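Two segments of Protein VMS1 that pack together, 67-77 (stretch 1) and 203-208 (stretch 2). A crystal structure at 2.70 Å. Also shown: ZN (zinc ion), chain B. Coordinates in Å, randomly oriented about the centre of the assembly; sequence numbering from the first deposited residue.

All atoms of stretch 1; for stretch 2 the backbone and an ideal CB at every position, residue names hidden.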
# COMPACT_ATOMS: atom_id res chain seq x y z
N TYR A 67 3.53 8.25 19.98
CA TYR A 67 3.68 7.06 20.81
C TYR A 67 3.12 5.83 20.11
O TYR A 67 3.82 4.83 19.92
CB TYR A 67 3.00 7.27 22.15
CG TYR A 67 3.25 6.15 23.13
CD1 TYR A 67 4.52 5.92 23.63
CD2 TYR A 67 2.22 5.34 23.57
CE1 TYR A 67 4.75 4.90 24.53
CE2 TYR A 67 2.44 4.33 24.48
CZ TYR A 67 3.71 4.11 24.95
OH TYR A 67 3.92 3.10 25.86
N HIS A 68 1.84 5.90 19.71
CA HIS A 68 1.23 4.80 18.96
C HIS A 68 2.07 4.39 17.76
O HIS A 68 2.12 3.21 17.41
CB HIS A 68 -0.17 5.19 18.51
CG HIS A 68 -0.87 4.12 17.73
ND1 HIS A 68 -1.63 3.13 18.34
CD2 HIS A 68 -0.93 3.87 16.40
CE1 HIS A 68 -2.12 2.33 17.41
NE2 HIS A 68 -1.71 2.75 16.23
N LEU A 69 2.73 5.34 17.11
CA LEU A 69 3.45 5.00 15.88
C LEU A 69 4.69 4.16 16.18
O LEU A 69 4.99 3.21 15.44
CB LEU A 69 3.82 6.26 15.12
CG LEU A 69 2.82 6.63 14.03
CD1 LEU A 69 3.30 7.84 13.24
CD2 LEU A 69 2.58 5.43 13.11
N MSE A 70 5.41 4.47 17.24
CA MSE A 70 6.61 3.71 17.56
C MSE A 70 6.25 2.31 18.03
O MSE A 70 6.95 1.34 17.73
CB MSE A 70 7.45 4.44 18.60
CG MSE A 70 7.77 5.88 18.23
SE MSE A 70 8.66 6.87 19.66
CE MSE A 70 10.46 6.15 19.42
N ASN A 71 5.15 2.19 18.77
CA ASN A 71 4.70 0.88 19.22
C ASN A 71 4.22 0.02 18.05
O ASN A 71 4.47 -1.19 18.03
CB ASN A 71 3.60 1.04 20.26
CG ASN A 71 4.15 1.16 21.63
OD1 ASN A 71 5.03 0.40 22.02
ND2 ASN A 71 3.66 2.13 22.38
N VAL A 72 3.52 0.62 17.09
CA VAL A 72 3.23 -0.07 15.84
C VAL A 72 4.54 -0.52 15.19
O VAL A 72 4.70 -1.69 14.82
CB VAL A 72 2.43 0.83 14.88
CG1 VAL A 72 2.52 0.29 13.47
CG2 VAL A 72 0.97 0.91 15.30
N LYS A 73 5.47 0.42 15.04
CA LYS A 73 6.78 0.11 14.47
C LYS A 73 7.47 -1.00 15.27
O LYS A 73 7.92 -2.00 14.70
CB LYS A 73 7.62 1.38 14.45
CG LYS A 73 8.46 1.60 13.22
CD LYS A 73 8.75 3.08 13.08
CE LYS A 73 9.66 3.37 11.91
NZ LYS A 73 10.29 4.72 12.05
N ARG A 74 7.54 -0.85 16.59
CA ARG A 74 8.21 -1.85 17.41
C ARG A 74 7.60 -3.24 17.20
O ARG A 74 8.33 -4.23 17.12
CB ARG A 74 8.15 -1.48 18.90
CG ARG A 74 7.80 -2.67 19.77
CD ARG A 74 8.32 -2.57 21.18
NE ARG A 74 7.86 -3.73 21.93
CZ ARG A 74 8.16 -3.96 23.20
NH1 ARG A 74 8.94 -3.10 23.84
NH2 ARG A 74 7.69 -5.04 23.81
N ASN A 75 6.28 -3.32 17.09
CA ASN A 75 5.65 -4.64 17.06
C ASN A 75 5.70 -5.24 15.66
O ASN A 75 5.91 -6.45 15.51
CB ASN A 75 4.22 -4.56 17.57
CG ASN A 75 3.61 -5.93 17.79
OD1 ASN A 75 4.32 -6.91 18.05
ND2 ASN A 75 2.29 -6.02 17.69
N LEU A 76 5.50 -4.42 14.62
CA LEU A 76 5.71 -4.89 13.25
C LEU A 76 7.13 -5.43 13.08
O LEU A 76 7.32 -6.50 12.49
CB LEU A 76 5.46 -3.77 12.26
CG LEU A 76 4.02 -3.33 12.06
CD1 LEU A 76 3.98 -2.05 11.27
CD2 LEU A 76 3.26 -4.43 11.34
N ARG A 77 8.12 -4.70 13.59
CA ARG A 77 9.54 -5.06 13.52
C ARG A 77 9.91 -6.19 14.46
O ARG A 77 11.08 -6.59 14.50
CB ARG A 77 10.39 -3.81 13.79
CG ARG A 77 11.82 -3.85 13.24
CD ARG A 77 12.53 -2.50 13.31
NE ARG A 77 13.95 -2.63 12.98
CZ ARG A 77 14.47 -2.47 11.76
NH1 ARG A 77 13.70 -2.17 10.72
NH2 ARG A 77 15.78 -2.62 11.57
N UNK A 203 -7.56 -3.22 12.84
CA UNK A 203 -6.42 -3.48 11.96
C UNK A 203 -5.46 -2.29 11.99
O UNK A 203 -5.21 -1.64 10.97
CB UNK A 203 -6.89 -3.75 10.53
N UNK A 204 -4.87 -2.01 13.15
CA UNK A 204 -4.03 -0.81 13.26
C UNK A 204 -2.64 -0.99 12.69
O UNK A 204 -1.94 0.01 12.49
CB UNK A 204 -3.91 -0.39 14.73
N UNK A 205 -2.21 -2.22 12.45
CA UNK A 205 -0.87 -2.45 11.92
C UNK A 205 -0.94 -2.90 10.47
O UNK A 205 -0.00 -3.53 9.95
CB UNK A 205 -0.13 -3.49 12.76
N UNK A 206 -2.06 -2.61 9.83
CA UNK A 206 -2.17 -2.78 8.39
C UNK A 206 -1.03 -2.02 7.72
O UNK A 206 -0.88 -0.81 7.93
CB UNK A 206 -3.53 -2.30 7.88
N UNK A 207 -0.22 -2.74 6.93
CA UNK A 207 0.82 -2.13 6.12
C UNK A 207 0.85 -2.79 4.75
O UNK A 207 0.43 -3.94 4.57
CB UNK A 207 2.18 -2.24 6.81
N UNK A 208 1.36 -2.04 3.77
CA UNK A 208 1.68 -2.55 2.44
C UNK A 208 3.09 -2.09 2.08
O UNK A 208 3.61 -1.13 2.65
CB UNK A 208 0.66 -2.07 1.40
ZN ZN B . -1.50 2.73 20.17

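Position 203 opens the segment beyond the reach of the helix: no atom of stretch 1 lies within 5.5 Å of its ideal CB. Phi/psi are -131/63; with no helix atom near, stretch 1 imposes no choice, and many residues would fit. The deposited residue is Asn203. It begins a type I beta turn that ends at position 206, where the backbone N returns to Asn203 O at 3.5 Å, a weak hydrogen bond.

At position 204 CA-to-CB points toward the helix, and the ideal CB sits 4.1 Å from His68 NE2 and 5.1 Å from Val72 CG2. His68 ND1 is bound to the zinc ion ZN at 1.9 Å, which leaves NE2 as the ring nitrogen facing this position. A side chain with an acceptor could suit NE2, and a small or compact apolar one could pack on the ring edge and Val72 CG2; phi of -79° in the second place of the turn also admits proline. The residue is Pro204. Its CB lies 4.3 Å from His68 NE2, at the ring edge and near the ring plane, while its carbonyl O comes within 4.1 Å of Val72 CG2. These are packing contacts, without a hydrogen bond.

At position 205 CA-to-CB points toward the helix, and its CA lies 6.2 Å from Val72 CA. The ideal CB is 3.8 Å from Leu76 CD2 and 4.7 Å from Val72 CG1, so the base of the side chain meets methyl groups, whereas the amide of Asn75 lies farther out. Leucine or methionine would match the apolar base, and a longer polar chain such as glutamine could reach toward the amide. The deposited residue is Met205, modelled as selenomethionine. Its m, t, m rotamer carries SE along the helix surface to 3.3 Å from Asn75 ND2 and 4.3 Å from Val72 O. Met205 CB packs on Leu76 CD2 at 3.8 Å, and the same methyl is 3.7 Å from Met205 O. It has the largest covered area of the segment, 98 Å².

Position 206 points away, with nothing of stretch 1 within 5.5 Å of its ideal CB, so this contact sets no requirement. It is Ala206.

At position 207 the strand begins (phi/psi -138/156) and CA-to-CB turns toward the helix again. The ideal CB is 4.8 Å from Leu76 CD1, leaving a gap that a branched aliphatic chain, valine, isoleucine or leucine, could help fill. Ile207 does so, its CG2 reaching Leu76 CD1 at 3.7 Å.

At position 208 nothing of stretch 1 lies within 5.5 Å of the ideal CB, so this contact would accept many side chains. It is Ser208, whose OG is hydrogen-bonded elsewhere in the structure.

Stretch 2 (203-208) NPMAIS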
# COMPACT_ATOMS: atom_id res chain seq x y z
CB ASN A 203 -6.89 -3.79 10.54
CG ASN A 203 -5.97 -4.77 9.85
OD1 ASN A 203 -5.25 -5.53 10.50
ND2 ASN A 203 -5.97 -4.74 8.51
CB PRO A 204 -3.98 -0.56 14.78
CG PRO A 204 -4.62 -1.80 15.44
CD PRO A 204 -4.81 -2.83 14.37
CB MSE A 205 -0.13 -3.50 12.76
CG MSE A 205 -0.29 -3.30 14.25
SE MSE A 205 1.17 -4.14 15.21
CE MSE A 205 0.94 -6.01 14.65
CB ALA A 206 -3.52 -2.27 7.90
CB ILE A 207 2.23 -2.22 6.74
CG1 ILE A 207 2.62 -3.69 6.96
CG2 ILE A 207 2.34 -1.34 8.00
CD1 ILE A 207 3.98 -3.89 7.58
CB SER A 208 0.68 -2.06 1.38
OG SER A 208 -0.63 -2.57 1.64
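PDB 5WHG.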